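Local atomic coordinates of B-agarase (Agarivorans gilvus, PDB entry 5Z6P), a protein that probably breaks down agar by cleaving its galactose-based chain, acting as a beta-agarase of glycoside hydrolase family 50. Residues Glu652-Ser655 and Phe656-Asp659; Met695-Arg698 and Tyr699-Val703; Thr551-Glu554 and Ala555-Ser559. One frame throughout, in Å; residues are numbered along the deposited sequence.

Interaction 1. Residues Glu652-Ser655 and Phe656-Asp659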
loop_
_atom_site.group_PDB
_atom_site.type_symbol
_atom_site.label_atom_id
_atom_site.label_comp_id
_atom_site.label_asym_id
_atom_site.label_seq_id
_atom_site.Cartn_x
_atom_site.Cartn_y
_atom_site.Cartn_z
ATOM N N GLU A 652 1.145 -17.201 9.522
ATOM C CA GLU A 652 2.555 -17.191 9.881
ATOM C C GLU A 652 3.086 -15.798 10.333
ATOM O O GLU A 652 3.658 -15.704 11.408
ATOM C CB GLU A 652 3.369 -17.747 8.715
ATOM C CG GLU A 652 4.782 -18.155 9.041
ATOM C CD GLU A 652 5.557 -18.561 7.802
ATOM O OE1 GLU A 652 4.998 -19.289 6.960
ATOM O OE2 GLU A 652 6.716 -18.116 7.654
ATOM N N PRO A 653 2.877 -14.717 9.542
ATOM C CA PRO A 653 3.422 -13.448 10.060
ATOM C C PRO A 653 2.551 -12.791 11.130
ATOM O O PRO A 653 2.992 -11.846 11.778
ATOM C CB PRO A 653 3.507 -12.557 8.804
ATOM C CG PRO A 653 2.392 -13.076 7.916
ATOM C CD PRO A 653 2.365 -14.577 8.165
ATOM N N TRP A 654 1.334 -13.280 11.322
ATOM C CA TRP A 654 0.467 -12.699 12.335
ATOM C C TRP A 654 0.452 -13.480 13.681
ATOM O O TRP A 654 -0.361 -13.179 14.557
ATOM C CB TRP A 654 -0.947 -12.547 11.758
ATOM C CG TRP A 654 -0.974 -11.488 10.690
ATOM C CD1 TRP A 654 -0.970 -11.677 9.338
ATOM C CD2 TRP A 654 -0.949 -10.070 10.895
ATOM N NE1 TRP A 654 -0.966 -10.463 8.687
ATOM C CE2 TRP A 654 -0.952 -9.461 9.619
ATOM C CE3 TRP A 654 -0.943 -9.254 12.033
ATOM C CZ2 TRP A 654 -0.940 -8.070 9.452
ATOM C CZ3 TRP A 654 -0.935 -7.878 11.863
ATOM C CH2 TRP A 654 -0.943 -7.304 10.584
ATOM N N SER A 655 1.384 -14.433 13.834
ATOM C CA SER A 655 1.625 -15.199 15.085
ATOM C C SER A 655 1.729 -14.379 16.367
ATOM O O SER A 655 1.246 -14.788 17.413
ATOM C CB SER A 655 2.922 -16.002 14.968
ATOM O OG SER A 655 2.647 -17.309 14.562
ATOM N N PHE A 656 2.372 -13.223 16.256
ATOM C CA PHE A 656 2.694 -12.364 17.380
ATOM C C PHE A 656 1.485 -11.739 18.057
ATOM O O PHE A 656 1.599 -11.232 19.170
ATOM C CB PHE A 656 3.630 -11.245 16.910
ATOM C CG PHE A 656 2.938 -10.179 16.096
ATOM C CD1 PHE A 656 2.838 -10.296 14.715
ATOM C CD2 PHE A 656 2.383 -9.063 16.715
ATOM C CE1 PHE A 656 2.201 -9.322 13.966
ATOM C CE2 PHE A 656 1.749 -8.085 15.976
ATOM C CZ PHE A 656 1.662 -8.215 14.590
ATOM N N LEU A 657 0.342 -11.739 17.375
ATOM C CA LEU A 657 -0.848 -11.031 17.842
ATOM C C LEU A 657 -1.263 -11.422 19.257
ATOM O O LEU A 657 -1.651 -10.564 20.052
ATOM C CB LEU A 657 -2.022 -11.265 16.881
ATOM C CG LEU A 657 -1.980 -10.483 15.552
ATOM C CD1 LEU A 657 -3.108 -10.938 14.639
ATOM C CD2 LEU A 657 -2.024 -8.958 15.760
ATOM N N ALA A 658 -1.168 -12.714 19.567
ATOM C CA ALA A 658 -1.574 -13.219 20.878
ATOM C C ALA A 658 -0.773 -12.612 22.035
ATOM O O ALA A 658 -1.345 -12.187 23.026
ATOM C CB ALA A 658 -1.463 -14.733 20.906
ATOM N N ASP A 659 0.545 -12.575 21.885
ATOM C CA ASP A 659 1.431 -12.007 22.886
ATOM C C ASP A 659 1.165 -10.539 23.156
ATOM O O ASP A 659 1.323 -10.086 24.274
ATOM C CB ASP A 659 2.882 -12.165 22.455
ATOM C CG ASP A 659 3.278 -13.596 22.285
ATOM O OD1 ASP A 659 2.855 -14.411 23.118
ATOM O OD2 ASP A 659 4.011 -13.905 21.323
HETATM O O HOH W 1 4.588 -13.475 13.790
HETATM O O HOH W 2 -1.824 -14.670 17.222
#
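The carbonyl oxygen of W654 accepts the one hydrogen bond between the two segments, from L657 N over 3.2 Å, nearly straight at 165° but with the donor well above the carbonyl plane rather than on a lone pair. L657 CG packs beside this bond, 3.3 Å from W654 O. The branch then reaches the indole, with L657 CD1 3.8 Å from W654 CE3.

F656 and W654 lie side by side and point the same way. With CG between the backbone N and the carbonyl carbon (chi1 74°), the phenyl group turns back along the preceding residues. F656 CE1 comes 3.7 Å from W654 CE3, and the phenyl plane is 30° from that of the six-membered indole ring. The two rings are slid so far apart that they barely overlap: this is lateral packing, not a full stack. In its own plane the phenyl edge meets P653 O, 3.3 Å from F656 CD1.

Two waters bridge backbone groups here, mostly through weak bonds. One donates to S655 O over 3.1 Å and accepts weakly from A658 N, linking two backbone groups three residues apart. Another is held weakly by E652 O, P653 O and F656 N.

Beyond the two segments, W654 meets Y642, Y644 and F709 edge-to-face, so its indole belongs to an aromatic cluster that includes residues of strands 640-643 and 709-714. Two type I beta turns, E652 to S655 and W654 to L657, lead from a loop into helix 657-660, a strand-to-helix connection consistent with the (beta/alpha)8 barrel expected of this family.

Interaction 2. Residues Met695-Arg698 and Tyr699-Val703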
loop_
_atom_site.group_PDB
_atom_site.type_symbol
_atom_site.label_atom_id
_atom_site.label_comp_id
_atom_site.label_asym_id
_atom_site.label_seq_id
_atom_site.Cartn_x
_atom_site.Cartn_y
_atom_site.Cartn_z
ATOM N N MET A 695 -11.333 -11.959 -4.295
ATOM C CA MET A 695 -10.182 -11.820 -3.424
ATOM C C MET A 695 -10.480 -10.856 -2.283
ATOM O O MET A 695 -9.963 -11.033 -1.188
ATOM C CB MET A 695 -8.954 -11.387 -4.226
ATOM C CG MET A 695 -8.506 -12.481 -5.196
ATOM S SD MET A 695 -7.064 -12.069 -6.185
ATOM C CE MET A 695 -5.764 -12.231 -4.948
ATOM N N PHE A 696 -11.317 -9.851 -2.533
ATOM C CA PHE A 696 -11.756 -8.944 -1.479
ATOM C C PHE A 696 -12.430 -9.762 -0.370
ATOM O O PHE A 696 -12.144 -9.586 0.818
ATOM C CB PHE A 696 -12.719 -7.885 -2.020
ATOM C CG PHE A 696 -13.298 -6.980 -0.959
ATOM C CD1 PHE A 696 -14.427 -7.357 -0.239
ATOM C CD2 PHE A 696 -12.724 -5.741 -0.699
ATOM C CE1 PHE A 696 -14.959 -6.537 0.733
ATOM C CE2 PHE A 696 -13.249 -4.902 0.276
ATOM C CZ PHE A 696 -14.370 -5.305 1.004
ATOM N N GLU A 697 -13.315 -10.663 -0.775
ATOM C CA GLU A 697 -14.054 -11.459 0.185
ATOM C C GLU A 697 -13.122 -12.370 0.963
ATOM O O GLU A 697 -13.235 -12.464 2.175
ATOM C CB GLU A 697 -15.147 -12.288 -0.509
ATOM C CG GLU A 697 -15.952 -13.111 0.450
ATOM C CD GLU A 697 -17.271 -13.577 -0.133
ATOM O OE1 GLU A 697 -17.366 -13.706 -1.368
ATOM O OE2 GLU A 697 -18.207 -13.797 0.658
ATOM N N ARG A 698 -12.202 -13.031 0.269
ATOM C CA ARG A 698 -11.259 -13.926 0.919
ATOM C C ARG A 698 -10.412 -13.184 1.962
ATOM O O ARG A 698 -10.194 -13.682 3.065
ATOM C CB ARG A 698 -10.353 -14.598 -0.107
ATOM C CG ARG A 698 -10.992 -15.771 -0.857
ATOM C CD ARG A 698 -9.953 -16.458 -1.753
ATOM N NE ARG A 698 -10.459 -16.600 -3.108
ATOM C CZ ARG A 698 -9.757 -16.359 -4.203
ATOM N NH1 ARG A 698 -8.491 -15.975 -4.126
ATOM N NH2 ARG A 698 -10.326 -16.508 -5.377
ATOM N N TYR A 699 -9.944 -11.995 1.606
ATOM C CA TYR A 699 -9.217 -11.158 2.552
ATOM C C TYR A 699 -10.077 -10.912 3.767
ATOM O O TYR A 699 -9.654 -11.175 4.876
ATOM C CB TYR A 699 -8.796 -9.821 1.926
ATOM C CG TYR A 699 -7.817 -8.994 2.780
ATOM C CD1 TYR A 699 -8.236 -8.308 3.917
ATOM C CD2 TYR A 699 -6.481 -8.885 2.417
ATOM C CE1 TYR A 699 -7.322 -7.530 4.681
ATOM C CE2 TYR A 699 -5.569 -8.128 3.180
ATOM C CZ TYR A 699 -5.989 -7.459 4.295
ATOM O OH TYR A 699 -5.065 -6.719 5.007
ATOM N N MET A 700 -11.293 -10.435 3.566
ATOM C CA MET A 700 -12.107 -10.025 4.698
ATOM C C MET A 700 -12.465 -11.148 5.666
ATOM O O MET A 700 -12.534 -10.909 6.869
ATOM C CB MET A 700 -13.369 -9.349 4.218
ATOM C CG MET A 700 -13.107 -7.956 3.696
ATOM S SD MET A 700 -12.310 -6.937 4.936
ATOM C CE MET A 700 -13.594 -6.933 6.182
ATOM N N GLN A 701 -12.686 -12.357 5.150
ATOM C CA GLN A 701 -13.063 -13.499 5.983
ATOM C C GLN A 701 -11.992 -13.715 7.029
ATOM O O GLN A 701 -12.240 -13.980 8.202
ATOM C CB GLN A 701 -13.214 -14.765 5.133
ATOM C CG GLN A 701 -14.342 -14.741 4.138
ATOM C CD GLN A 701 -14.363 -15.970 3.238
ATOM O OE1 GLN A 701 -13.339 -16.604 3.005
ATOM N NE2 GLN A 701 -15.538 -16.296 2.715
ATOM N N THR A 702 -10.779 -13.589 6.531
ATOM C CA THR A 702 -9.561 -13.742 7.260
ATOM C C THR A 702 -9.422 -12.732 8.431
ATOM O O THR A 702 -8.894 -13.055 9.509
ATOM C CB THR A 702 -8.437 -13.653 6.216
ATOM O OG1 THR A 702 -7.785 -14.918 6.037
ATOM C CG2 THR A 702 -7.548 -12.563 6.459
ATOM N N VAL A 703 -9.966 -11.536 8.254
ATOM C CA VAL A 703 -9.909 -10.526 9.305
ATOM C C VAL A 703 -11.047 -10.755 10.292
ATOM O O VAL A 703 -10.848 -10.678 11.506
ATOM C CB VAL A 703 -9.977 -9.101 8.726
ATOM C CG1 VAL A 703 -9.926 -8.049 9.838
ATOM C CG2 VAL A 703 -8.843 -8.886 7.703
HETATM O O HOH W 3 -17.846 -14.234 3.732
HETATM O O HOH W 4 -10.518 -16.429 3.231
#
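M695-R698 and Y699-V703 form one unbroken run of alpha-helix, in which M695 O, F696 O and E697 O accept from Y699 N, M700 N and Q701 N, each pair 3.0 Å apart. On the buried side, F696 and M700 lie one turn apart and point the same way. F696 CG is anti to the backbone N (chi1 175°), and the phenyl group it carries offers one face to the methionine. M700 CG sits over that face, 4.2 Å from the F696 ring centroid and 27° off the ring normal, a CH-pi contact. The thioether follows more obliquely, with M700 SD 5.2 Å from the F696 ring centroid; this is a Met-aromatic contact.

The pair faces helix 745-762, where F696 packs on M747, A750 and V754 and M700 on V754. M700 also meets A712 of strand 709-714 and T303 of strand 299-305, neighbours in a mixed sheet, so helix 689-704 packs on these strands and beside helix 745-762, consistent with an outer helix of a (beta/alpha)8 barrel. Y699, turned elsewhere, stacks on F669 and gives its hydroxyl a hydrogen bond partner in Y644 O.

Along the wetter side, E697 and Q701 cross at an angle, their carboxylate and amide planes 56° apart, and E697 CG approaches Q701 NE2 to 3.9 Å. A water links their polar ends, donating to E697 OE2 over 3.1 Å and accepting from Q701 NE2. The other carboxylate oxygen, E697 OE1, makes a salt bridge to R753, which again ties this helix to 745-762. A second water donates to both R698 O and Q701 OE1, 2.8 Å from each, linking the amide to the backbone carbonyl three residues back, while the R698 side chain reaches across to L197.

Interaction 3. Residues Thr551-Glu554 and Ala555-Ser559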
loop_
_atom_site.group_PDB
_atom_site.type_symbol
_atom_site.label_atom_id
_atom_site.label_comp_id
_atom_site.label_asym_id
_atom_site.label_seq_id
_atom_site.Cartn_x
_atom_site.Cartn_y
_atom_site.Cartn_z
ATOM N N THR A 551 26.229 0.946 33.887
ATOM C CA THR A 551 26.782 1.756 34.991
ATOM C C THR A 551 28.151 2.384 34.706
ATOM O O THR A 551 28.306 3.595 34.802
ATOM C CB THR A 551 26.898 0.955 36.304
ATOM O OG1 THR A 551 25.740 0.129 36.481
ATOM C CG2 THR A 551 27.021 1.917 37.476
ATOM N N VAL A 552 29.141 1.558 34.385
ATOM C CA VAL A 552 30.466 2.059 34.040
ATOM C C VAL A 552 30.754 1.754 32.570
ATOM O O VAL A 552 30.282 0.745 32.032
ATOM C CB VAL A 552 31.575 1.453 34.953
ATOM C CG1 VAL A 552 31.378 1.892 36.409
ATOM C CG2 VAL A 552 31.582 -0.054 34.869
ATOM N N ILE A 553 31.511 2.639 31.925
ATOM C CA ILE A 553 31.819 2.508 30.501
ATOM C C ILE A 553 32.609 1.225 30.199
ATOM O O ILE A 553 32.460 0.628 29.140
ATOM C CB ILE A 553 32.588 3.775 29.984
ATOM C CG1 ILE A 553 32.710 3.757 28.462
ATOM C CG2 ILE A 553 33.929 3.934 30.668
ATOM C CD1 ILE A 553 31.403 4.016 27.783
ATOM N N GLU A 554 33.419 0.782 31.155
ATOM C CA GLU A 554 34.184 -0.444 31.009
ATOM C C GLU A 554 33.279 -1.658 30.786
ATOM O O GLU A 554 33.587 -2.543 29.990
ATOM C CB GLU A 554 35.064 -0.665 32.248
ATOM C CG GLU A 554 36.251 0.284 32.340
ATOM C CD GLU A 554 35.976 1.607 33.078
ATOM O OE1 GLU A 554 34.831 1.890 33.480
ATOM O OE2 GLU A 554 36.937 2.384 33.251
ATOM N N ALA A 555 32.148 -1.682 31.477
ATOM C CA ALA A 555 31.195 -2.765 31.327
ATOM C C ALA A 555 30.526 -2.753 29.936
ATOM O O ALA A 555 30.288 -3.802 29.338
ATOM C CB ALA A 555 30.150 -2.689 32.432
ATOM N N LEU A 556 30.234 -1.570 29.416
ATOM C CA LEU A 556 29.758 -1.478 28.039
ATOM C C LEU A 556 30.844 -1.959 27.061
ATOM O O LEU A 556 30.559 -2.686 26.114
ATOM C CB LEU A 556 29.331 -0.048 27.696
ATOM C CG LEU A 556 28.954 0.085 26.218
ATOM C CD1 LEU A 556 27.682 0.905 26.059
ATOM C CD2 LEU A 556 30.087 0.723 25.443
ATOM N N ASN A 557 32.083 -1.539 27.296
ATOM C CA ASN A 557 33.195 -1.923 26.433
ATOM C C ASN A 557 33.381 -3.433 26.381
ATOM O O ASN A 557 33.602 -3.987 25.317
ATOM C CB ASN A 557 34.487 -1.249 26.883
ATOM C CG ASN A 557 34.586 0.207 26.413
ATOM O OD1 ASN A 557 33.934 0.607 25.454
ATOM N ND2 ASN A 557 35.397 0.992 27.092
ATOM N N GLN A 558 33.268 -4.083 27.536
ATOM C CA GLN A 558 33.325 -5.539 27.652
ATOM C C GLN A 558 32.254 -6.206 26.783
ATOM O O GLN A 558 32.527 -7.135 26.033
ATOM C CB GLN A 558 33.139 -5.953 29.116
ATOM C CG GLN A 558 33.649 -7.343 29.485
ATOM C CD GLN A 558 34.899 -7.745 28.718
ATOM O OE1 GLN A 558 34.870 -8.652 27.880
ATOM N NE2 GLN A 558 36.011 -7.070 29.005
ATOM N N SER A 559 31.034 -5.700 26.892
ATOM C CA SER A 559 29.890 -6.243 26.168
ATOM C C SER A 559 29.924 -5.918 24.674
ATOM O O SER A 559 29.674 -6.786 23.851
ATOM C CB SER A 559 28.603 -5.726 26.805
ATOM O OG SER A 559 27.493 -5.902 25.955
#
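I553 and N557 are set against each other by their first torsions: I553 CG1 lies anti to the backbone N (chi1 -171°), whereas N557 CG lies anti to its carbonyl carbon (chi1 -80°). The asparagine thereby swings back over the preceding turn, with N557 CG 3.5 Å from I553 O and N557 ND2 4.1 Å from I553 CG1. The two side chains run across one another. Beneath them, N557 N donates to I553 O over 2.9 Å, in the carbonyl plane, so the same oxygen has both a bonded N-H and the amide group beside it. One residue on, Q558 N donates to E554 O over 2.9 Å.

The start of the helix is held less firmly. V552 stands at the N-cap position, and its carbonyl oxygen takes only weak bonds, from A555 N at 3.1 Å with a bent angle of 130° and from L556 N at 3.5 Å. Its isopropyl group adds an apolar contact, V552 CG2 being 3.9 Å from A555 CB. T551 just before it has positive phi where helix 537-550 has ended, and T551 O accepts from the indole of W567.

I553 and L556 both turn to the buried side, their ends meeting loosely and packing jointly on L564 and W567, so that helix 553-560 lies against the start of helix 567-572. The amide of N557 is spoken for outside the segments: OD1 bonds with T562 OG1 and ND2 with L564 O. Because L564 O can only accept, ND2 must be the atom facing it; this should fix the flip, with the T562 hydroxyl at OD1. Apolar packing thus holds the inner side, while the amide adds two directional bonds that tie the helix to the loop after it.

Overall arrangement
Interaction 3 comes first along the chain, on helix 553-560, then interaction 1, leading into helix 657-660, and finally interaction 2 on helix 689-704. Centres of interactions 1 and 2 lie 18 Å apart and their nearest atoms about 6 Å, so they do not touch, yet both pack on F709 of strand 709-714 and both involve Y644, placing them round the same sheet. Interaction 3 is remote, its centre 35 Å from that of interaction 1 and 51 Å from that of interaction 2, and 43 Å from the centre of the chain. Interactions 1 and 2 thus belong to what is probably the catalytic barrel, and interaction 3 lies in a helical region at its periphery.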